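Local coordinates for protein putative thioesterase (Escherichia coli, PDB 5UGZ) that acts as an unusual type II thioesterase of the colibactin pathway, releasing intermediates from the NRPS/PKS assembly line, at residues A[122-127]-A[198-203]; A[127-132]-A[212-217]. All blocks are in the same frame, centred on the assembly; numbering follows the deposited sequence.

Overall arrangement
Two successive pieces of the chain meet twice: as neighbouring strands of the central sheet, and again in the segments that follow those strands. In interaction 1, strands 121-125 and 198-203 run side by side; in interaction 2, the loops that follow them meet, and Cys127 belongs to both. The centres lie about 10 Å apart. Trp217 joins the two: its CZ3 comes 3.3 Å from CE2 of Phe124, and its CD1 lies 3.5 Å from CD1 of Leu200. The strand end of interaction 1 also borders a probable nucleophile elbow, since Gly126 O makes a weak hydrogen bond to Ser98 OG, within the GxSxG pattern of the alpha/beta-hydrolase fold.

Interaction 1 (A[122-127]-A[198-203]); sequences LFFSGC and IVLFHG
Leu122 O accepts from Val199 N at 2.9 Å, the first of four backbone hydrogen bonds that tie 122-127 to 198-203 in parallel register. Phe124 N donates to Val199 O, also at 2.9 Å. Phe201 N then reaches Phe124 O at 3.2 Å, and Gly126 N closes the run on Phe201 O at 2.8 Å. Gly126 has already left the strand, with a positive phi (51°) that suits glycine, so this last bond fastens the turn as well. These are neighbouring inner strands of the parallel sheet of an alpha/beta-hydrolase fold, and side chains leave both faces. On one face, with CG beside the backbone N (chi1 -54°), the Phe123 ring lies alongside Val199, its CD1 3.5 Å from Val199 CB. The same CD1 meets the edge of the Phe201 ring at CE2, 3.7 Å away. Val249 and Thr252 of helix 242-259 also pack on Phe123. Cutting Phe123 back to an alanine is likely to open a gap between Val199, Phe201 and that helix. Further along, Ser125 OG touches Phe201 CB and is hydrogen-bonded to His97 ND1. On the other face Ile198 CG2 sits at the Phe124 ring edge, 3.6 Å from CD2, while Leu200 CD2 packs against Phe124 CB and Trp217 stacks with the ring.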
ATOM      1  N   LEU A 122      -8.706  -7.636   1.800  1.00 16.92           N
ATOM      2  CA  LEU A 122      -7.884  -6.444   1.699  1.00 17.41           C
ATOM      3  C   LEU A 122      -6.744  -6.591   2.679  1.00 15.87           C
ATOM      4  O   LEU A 122      -6.952  -7.055   3.801  1.00 16.99           O
ATOM      5  CB  LEU A 122      -8.671  -5.154   2.021  1.00 15.34           C
ATOM      6  CG  LEU A 122      -9.763  -4.717   1.036  1.00 15.20           C
ATOM      7  CD1 LEU A 122     -10.648  -3.688   1.699  1.00 14.80           C
ATOM      8  CD2 LEU A 122      -9.179  -4.151  -0.245  1.00 14.21           C
ATOM      9  N   PHE A 123      -5.548  -6.185   2.253  1.00 15.57           N
ATOM     10  CA  PHE A 123      -4.329  -6.270   3.048  1.00 14.23           C
ATOM     11  C   PHE A 123      -3.755  -4.871   3.173  1.00 14.75           C
ATOM     12  O   PHE A 123      -3.468  -4.228   2.162  1.00 14.80           O
ATOM     13  CB  PHE A 123      -3.308  -7.217   2.402  1.00 13.47           C
ATOM     14  CG  PHE A 123      -3.851  -8.582   2.101  1.00 14.87           C
ATOM     15  CD1 PHE A 123      -3.765  -9.597   3.040  1.00 16.41           C
ATOM     16  CD2 PHE A 123      -4.467  -8.847   0.885  1.00 15.18           C
ATOM     17  CE1 PHE A 123      -4.265 -10.861   2.772  1.00 16.28           C
ATOM     18  CE2 PHE A 123      -4.983 -10.104   0.611  1.00 16.02           C
ATOM     19  CZ  PHE A 123      -4.882 -11.115   1.564  1.00 16.22           C
ATOM     20  N   PHE A 124      -3.607  -4.388   4.400  1.00 15.60           N
ATOM     21  CA  PHE A 124      -2.995  -3.091   4.659  1.00 14.07           C
ATOM     22  C   PHE A 124      -1.722  -3.356   5.440  1.00 18.16           C
ATOM     23  O   PHE A 124      -1.772  -3.718   6.621  1.00 18.81           O
ATOM     24  CB  PHE A 124      -3.930  -2.147   5.412  1.00 15.53           C
ATOM     25  CG  PHE A 124      -5.254  -1.932   4.725  1.00 18.68           C
ATOM     26  CD1 PHE A 124      -5.324  -1.232   3.530  1.00 16.11           C
ATOM     27  CD2 PHE A 124      -6.427  -2.443   5.259  1.00 17.31           C
ATOM     28  CE1 PHE A 124      -6.537  -1.042   2.887  1.00 15.82           C
ATOM     29  CE2 PHE A 124      -7.635  -2.251   4.611  1.00 15.95           C
ATOM     30  CZ  PHE A 124      -7.684  -1.549   3.426  1.00 15.78           C
ATOM     31  N   SER A 125      -0.593  -3.182   4.770  1.00 16.61           N
ATOM     32  CA  SER A 125       0.712  -3.478   5.323  1.00 16.77           C
ATOM     33  C   SER A 125       1.412  -2.179   5.723  1.00 17.83           C
ATOM     34  O   SER A 125       1.374  -1.184   4.988  1.00 17.01           O
ATOM     35  CB  SER A 125       1.523  -4.263   4.291  1.00 14.30           C
ATOM     36  OG  SER A 125       2.742  -4.721   4.809  1.00 15.61           O
ATOM     37  N   GLY A 126       2.028  -2.189   6.902  1.00 19.12           N
ATOM     38  CA  GLY A 126       2.775  -1.024   7.368  1.00 18.58           C
ATOM     39  C   GLY A 126       1.979   0.259   7.300  1.00 19.78           C
ATOM     40  O   GLY A 126       2.499   1.302   6.885  1.00 20.47           O
ATOM     41  N   CYS A 127       0.714   0.201   7.694  1.00 20.18           N
ATOM     42  CA  CYS A 127      -0.242   1.260   7.393  1.00 20.81           C
ATOM     43  C   CYS A 127      -1.079   1.525   8.632  1.00 21.73           C
ATOM     44  O   CYS A 127      -1.830   0.652   9.063  1.00 21.11           O
ATOM     45  CB  CYS A 127      -1.131   0.856   6.214  1.00 18.06           C
ATOM     46  SG  CYS A 127      -2.087   2.210   5.552  1.00 27.36           S
ATOM     47  N   ILE A 198     -10.168  -7.935   6.605  1.00 19.01           N
ATOM     48  CA  ILE A 198      -8.999  -7.068   6.532  1.00 19.71           C
ATOM     49  C   ILE A 198      -7.845  -7.776   7.226  1.00 20.78           C
ATOM     50  O   ILE A 198      -7.993  -8.256   8.354  1.00 21.64           O
ATOM     51  CB  ILE A 198      -9.262  -5.700   7.192  1.00 19.80           C
ATOM     52  CG1 ILE A 198     -10.268  -4.868   6.389  1.00 18.42           C
ATOM     53  CG2 ILE A 198      -7.963  -4.958   7.409  1.00 19.14           C
ATOM     54  CD1 ILE A 198     -10.392  -3.425   6.880  1.00 18.65           C
ATOM     55  N   VAL A 199      -6.695  -7.836   6.567  1.00 17.10           N
ATOM     56  CA  VAL A 199      -5.479  -8.362   7.176  1.00 18.85           C
ATOM     57  C   VAL A 199      -4.475  -7.225   7.278  1.00 17.93           C
ATOM     58  O   VAL A 199      -4.258  -6.497   6.306  1.00 18.43           O
ATOM     59  CB  VAL A 199      -4.894  -9.543   6.377  1.00 19.91           C
ATOM     60  CG1 VAL A 199      -3.648 -10.102   7.064  1.00 18.06           C
ATOM     61  CG2 VAL A 199      -5.952 -10.620   6.187  1.00 18.45           C
ATOM     62  N   LEU A 200      -3.877  -7.072   8.456  1.00 18.25           N
ATOM     63  CA  LEU A 200      -2.919  -6.016   8.737  1.00 20.12           C
ATOM     64  C   LEU A 200      -1.548  -6.634   8.973  1.00 21.12           C
ATOM     65  O   LEU A 200      -1.426  -7.623   9.704  1.00 20.76           O
ATOM     66  CB  LEU A 200      -3.351  -5.196   9.955  1.00 19.60           C
ATOM     67  CG  LEU A 200      -4.763  -4.602   9.939  1.00 20.53           C
ATOM     68  CD1 LEU A 200      -5.051  -3.939  11.283  1.00 25.24           C
ATOM     69  CD2 LEU A 200      -4.939  -3.601   8.797  1.00 19.22           C
ATOM     70  N   PHE A 201      -0.527  -6.061   8.336  1.00 18.68           N
ATOM     71  CA  PHE A 201       0.859  -6.497   8.470  1.00 20.57           C
ATOM     72  C   PHE A 201       1.677  -5.391   9.124  1.00 21.90           C
ATOM     73  O   PHE A 201       1.574  -4.222   8.747  1.00 22.22           O
ATOM     74  CB  PHE A 201       1.489  -6.857   7.118  1.00 19.19           C
ATOM     75  CG  PHE A 201       0.898  -8.076   6.470  1.00 18.69           C
ATOM     76  CD1 PHE A 201       1.242  -9.332   6.899  1.00 21.11           C
ATOM     77  CD2 PHE A 201       0.024  -7.960   5.417  1.00 19.12           C
ATOM     78  CE1 PHE A 201       0.701 -10.459   6.311  1.00 19.93           C
ATOM     79  CE2 PHE A 201      -0.511  -9.082   4.817  1.00 18.45           C
ATOM     80  CZ  PHE A 201      -0.173 -10.329   5.270  1.00 18.92           C
ATOM     81  N   HIS A 202       2.504  -5.776  10.092  1.00 22.88           N
ATOM     82  CA  HIS A 202       3.208  -4.830  10.944  1.00 25.83           C
ATOM     83  C   HIS A 202       4.558  -5.434  11.311  1.00 26.86           C
ATOM     84  O   HIS A 202       4.628  -6.613  11.665  1.00 25.02           O
ATOM     85  CB  HIS A 202       2.356  -4.519  12.188  1.00 26.63           C
ATOM     86  CG  HIS A 202       2.981  -3.549  13.139  1.00 29.91           C
ATOM     87  ND1 HIS A 202       3.284  -2.253  12.789  1.00 31.59           N
ATOM     88  CD2 HIS A 202       3.339  -3.682  14.440  1.00 31.12           C
ATOM     89  CE1 HIS A 202       3.818  -1.632  13.825  1.00 33.77           C
ATOM     90  NE2 HIS A 202       3.863  -2.478  14.840  1.00 34.34           N
ATOM     91  N   GLY A 203       5.628  -4.651  11.170  1.00 23.76           N
ATOM     92  CA  GLY A 203       6.924  -5.024  11.705  1.00 27.79           C
ATOM     93  C   GLY A 203       7.108  -4.406  13.072  1.00 31.88           C
ATOM     94  O   GLY A 203       7.009  -3.187  13.230  1.00 35.51           O
TER

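Interaction 2 (A[127-132]-A[212-217]); sequences CRPPDR and DELLAW
Two consecutive prolines, Pro129 and Pro130, cover one face of the Trp217 indole. Pro130 CD stands 3.4 Å from the centroid of the six-membered ring, 12° off its normal, and Pro129 CA lies over the five-membered ring, both as CH-pi contacts. In the ring plane, NE1 donates to Cys127 O (3.0 Å, 163°), which fixes how the indole is turned; Cys127 SG meets the ring edge, 4.0 Å from CZ2. Pro129 also pushes CG against Ala216 CB (3.6 Å), and Arg132 lays one face of its guanidinium over that same methyl. At the outer end Arg128 forms a salt bridge with Glu213. The Arg128 chain bends at chi3, bringing NE to OE1 and NH2 to OE2, but with the planes 63° apart and both contacts too short and bent, the detailed bonding is doubtful. Asp131, whose OD2 bonds only weakly to Arg132 NE, is held by a salt bridge to Lys219. Ile198 and Leu200 of strand 198-203 and Phe105 of helix 99-113 also touch the indole, and Phe124 stacks with it. Loops leaving neighbouring parallel strands meet here, at the C-terminal end of the sheet, where alpha/beta hydrolases carry their active site.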
ATOM      1  N   CYS A 127       0.714   0.201   7.694  1.00 20.18           N
ATOM      2  CA  CYS A 127      -0.242   1.260   7.393  1.00 20.81           C
ATOM      3  C   CYS A 127      -1.079   1.525   8.632  1.00 21.73           C
ATOM      4  O   CYS A 127      -1.830   0.652   9.063  1.00 21.11           O
ATOM      5  CB  CYS A 127      -1.131   0.856   6.214  1.00 18.06           C
ATOM      6  SG  CYS A 127      -2.087   2.210   5.552  1.00 27.36           S
ATOM      7  N   ARG A 128      -0.954   2.727   9.192  1.00 27.26           N
ATOM      8  CA  ARG A 128      -1.800   3.150  10.298  1.00 27.98           C
ATOM      9  C   ARG A 128      -3.236   3.346   9.807  1.00 28.73           C
ATOM     10  O   ARG A 128      -3.473   3.505   8.605  1.00 26.46           O
ATOM     11  CB  ARG A 128      -1.244   4.431  10.924  1.00 32.63           C
ATOM     12  CG  ARG A 128       0.160   4.226  11.546  1.00 37.31           C
ATOM     13  CD  ARG A 128       0.843   5.518  12.036  1.00 43.47           C
ATOM     14  NE  ARG A 128       0.050   6.283  13.006  1.00 48.38           N
ATOM     15  CZ  ARG A 128       0.536   7.249  13.788  1.00 49.61           C
ATOM     16  NH1 ARG A 128       1.827   7.576  13.745  1.00 47.58           N
ATOM     17  NH2 ARG A 128      -0.276   7.889  14.621  1.00 48.99           N
ATOM     18  N   PRO A 129      -4.213   3.318  10.709  1.00 29.01           N
ATOM     19  CA  PRO A 129      -5.608   3.353  10.271  1.00 27.50           C
ATOM     20  C   PRO A 129      -5.904   4.632   9.520  1.00 28.21           C
ATOM     21  O   PRO A 129      -5.331   5.699   9.814  1.00 30.20           O
ATOM     22  CB  PRO A 129      -6.397   3.267  11.585  1.00 29.41           C
ATOM     23  CG  PRO A 129      -5.445   2.677  12.563  1.00 30.15           C
ATOM     24  CD  PRO A 129      -4.102   3.215  12.174  1.00 29.25           C
ATOM     25  N   PRO A 130      -6.808   4.584   8.537  1.00 26.01           N
ATOM     26  CA  PRO A 130      -7.015   5.767   7.694  1.00 28.42           C
ATOM     27  C   PRO A 130      -7.531   6.975   8.461  1.00 29.22           C
ATOM     28  O   PRO A 130      -7.228   8.111   8.068  1.00 28.16           O
ATOM     29  CB  PRO A 130      -8.018   5.279   6.640  1.00 25.41           C
ATOM     30  CG  PRO A 130      -8.634   4.058   7.212  1.00 22.15           C
ATOM     31  CD  PRO A 130      -7.629   3.440   8.109  1.00 26.03           C
ATOM     32  N   ASP A 131      -8.295   6.774   9.542  1.00 28.04           N
ATOM     33  CA  ASP A 131      -8.743   7.907  10.347  1.00 30.91           C
ATOM     34  C   ASP A 131      -7.660   8.440  11.286  1.00 34.75           C
ATOM     35  O   ASP A 131      -7.815   9.541  11.828  1.00 36.40           O
ATOM     36  CB  ASP A 131     -10.031   7.564  11.131  1.00 30.33           C
ATOM     37  CG  ASP A 131      -9.938   6.272  11.959  1.00 28.82           C
ATOM     38  OD1 ASP A 131      -9.246   5.329  11.557  1.00 32.66           O
ATOM     39  OD2 ASP A 131     -10.593   6.194  13.014  1.00 31.33           O
ATOM     40  N   ARG A 132      -6.552   7.717  11.451  1.00 32.77           N
ATOM     41  CA  ARG A 132      -5.418   8.191  12.225  1.00 33.23           C
ATOM     42  C   ARG A 132      -4.164   8.342  11.383  1.00 35.92           C
ATOM     43  O   ARG A 132      -3.133   8.778  11.903  1.00 39.53           O
ATOM     44  CB  ARG A 132      -5.163   7.244  13.393  1.00 35.65           C
ATOM     45  CG  ARG A 132      -6.327   7.214  14.351  1.00 37.60           C
ATOM     46  CD  ARG A 132      -7.022   5.866  14.429  1.00 35.60           C
ATOM     47  NE  ARG A 132      -8.146   5.942  15.357  1.00 40.06           N
ATOM     48  CZ  ARG A 132      -8.013   5.961  16.679  1.00 44.98           C
ATOM     49  NH1 ARG A 132      -9.086   6.043  17.465  1.00 44.88           N
ATOM     50  NH2 ARG A 132      -6.800   5.897  17.221  1.00 43.89           N
ATOM     51  N   ASP A 212      -0.292   0.003  18.694  1.00 44.61           N
ATOM     52  CA  ASP A 212      -1.469   0.232  19.520  1.00 45.82           C
ATOM     53  C   ASP A 212      -2.624   0.833  18.728  1.00 41.00           C
ATOM     54  O   ASP A 212      -3.781   0.656  19.113  1.00 42.62           O
ATOM     55  CB  ASP A 212      -1.094   1.142  20.690  1.00 51.28           C
ATOM     56  CG  ASP A 212      -0.486   2.464  20.235  1.00 50.83           C
ATOM     57  OD1 ASP A 212      -0.306   2.648  19.006  1.00 50.97           O
ATOM     58  OD2 ASP A 212      -0.186   3.314  21.105  1.00 55.80           O
ATOM     59  N   GLU A 213      -2.334   1.522  17.625  1.00 40.69           N
ATOM     60  CA  GLU A 213      -3.343   2.271  16.886  1.00 39.87           C
ATOM     61  C   GLU A 213      -4.169   1.403  15.947  1.00 36.89           C
ATOM     62  O   GLU A 213      -5.250   1.832  15.524  1.00 34.72           O
ATOM     63  CB  GLU A 213      -2.680   3.371  16.055  1.00 38.73           C
ATOM     64  CG  GLU A 213      -2.343   4.652  16.783  1.00 42.46           C
ATOM     65  CD  GLU A 213      -1.952   5.762  15.812  1.00 43.78           C
ATOM     66  OE1 GLU A 213      -1.664   5.447  14.637  1.00 41.18           O
ATOM     67  OE2 GLU A 213      -1.935   6.947  16.216  1.00 44.17           O
ATOM     68  N   LEU A 214      -3.675   0.215  15.596  1.00 35.66           N
ATOM     69  CA  LEU A 214      -4.269  -0.584  14.532  1.00 34.56           C
ATOM     70  C   LEU A 214      -5.638  -1.128  14.901  1.00 32.99           C
ATOM     71  O   LEU A 214      -6.337  -1.648  14.027  1.00 31.50           O
ATOM     72  CB  LEU A 214      -3.321  -1.725  14.152  1.00 34.94           C
ATOM     73  CG  LEU A 214      -2.015  -1.215  13.541  1.00 31.17           C
ATOM     74  CD1 LEU A 214      -1.010  -2.310  13.533  1.00 32.98           C
ATOM     75  CD2 LEU A 214      -2.239  -0.676  12.135  1.00 27.43           C
ATOM     76  N   LEU A 215      -6.042  -1.004  16.162  1.00 33.41           N
ATOM     77  CA  LEU A 215      -7.391  -1.386  16.550  1.00 33.76           C
ATOM     78  C   LEU A 215      -8.443  -0.494  15.896  1.00 34.04           C
ATOM     79  O   LEU A 215      -9.602  -0.907  15.764  1.00 33.66           O
ATOM     80  CB  LEU A 215      -7.497  -1.346  18.077  1.00 36.10           C
ATOM     81  CG  LEU A 215      -6.398  -2.153  18.779  1.00 38.28           C
ATOM     82  CD1 LEU A 215      -6.344  -1.851  20.278  1.00 38.76           C
ATOM     83  CD2 LEU A 215      -6.591  -3.646  18.522  1.00 39.65           C
ATOM     84  N   ALA A 216      -8.062   0.715  15.475  1.00 32.13           N
ATOM     85  CA  ALA A 216      -8.954   1.611  14.756  1.00 29.23           C
ATOM     86  C   ALA A 216      -9.279   1.123  13.360  1.00 27.18           C
ATOM     87  O   ALA A 216     -10.040   1.788  12.657  1.00 28.88           O
ATOM     88  CB  ALA A 216      -8.340   3.004  14.669  1.00 33.21           C
ATOM     89  N   TRP A 217      -8.700   0.008  12.932  1.00 26.46           N
ATOM     90  CA  TRP A 217      -8.963  -0.541  11.613  1.00 27.06           C
ATOM     91  C   TRP A 217     -10.248  -1.352  11.552  1.00 26.31           C
ATOM     92  O   TRP A 217     -10.787  -1.542  10.458  1.00 25.66           O
ATOM     93  CB  TRP A 217      -7.791  -1.433  11.184  1.00 28.33           C
ATOM     94  CG  TRP A 217      -6.734  -0.783  10.327  1.00 24.47           C
ATOM     95  CD1 TRP A 217      -5.437  -0.542  10.668  1.00 25.31           C
ATOM     96  CD2 TRP A 217      -6.880  -0.352   8.971  1.00 22.93           C
ATOM     97  NE1 TRP A 217      -4.763   0.024   9.612  1.00 25.10           N
ATOM     98  CE2 TRP A 217      -5.626   0.149   8.554  1.00 23.75           C
ATOM     99  CE3 TRP A 217      -7.948  -0.344   8.064  1.00 22.12           C
ATOM    100  CZ2 TRP A 217      -5.414   0.671   7.266  1.00 20.53           C
ATOM    101  CZ3 TRP A 217      -7.733   0.180   6.779  1.00 20.99           C
ATOM    102  CH2 TRP A 217      -6.477   0.680   6.401  1.00 20.10           C
TER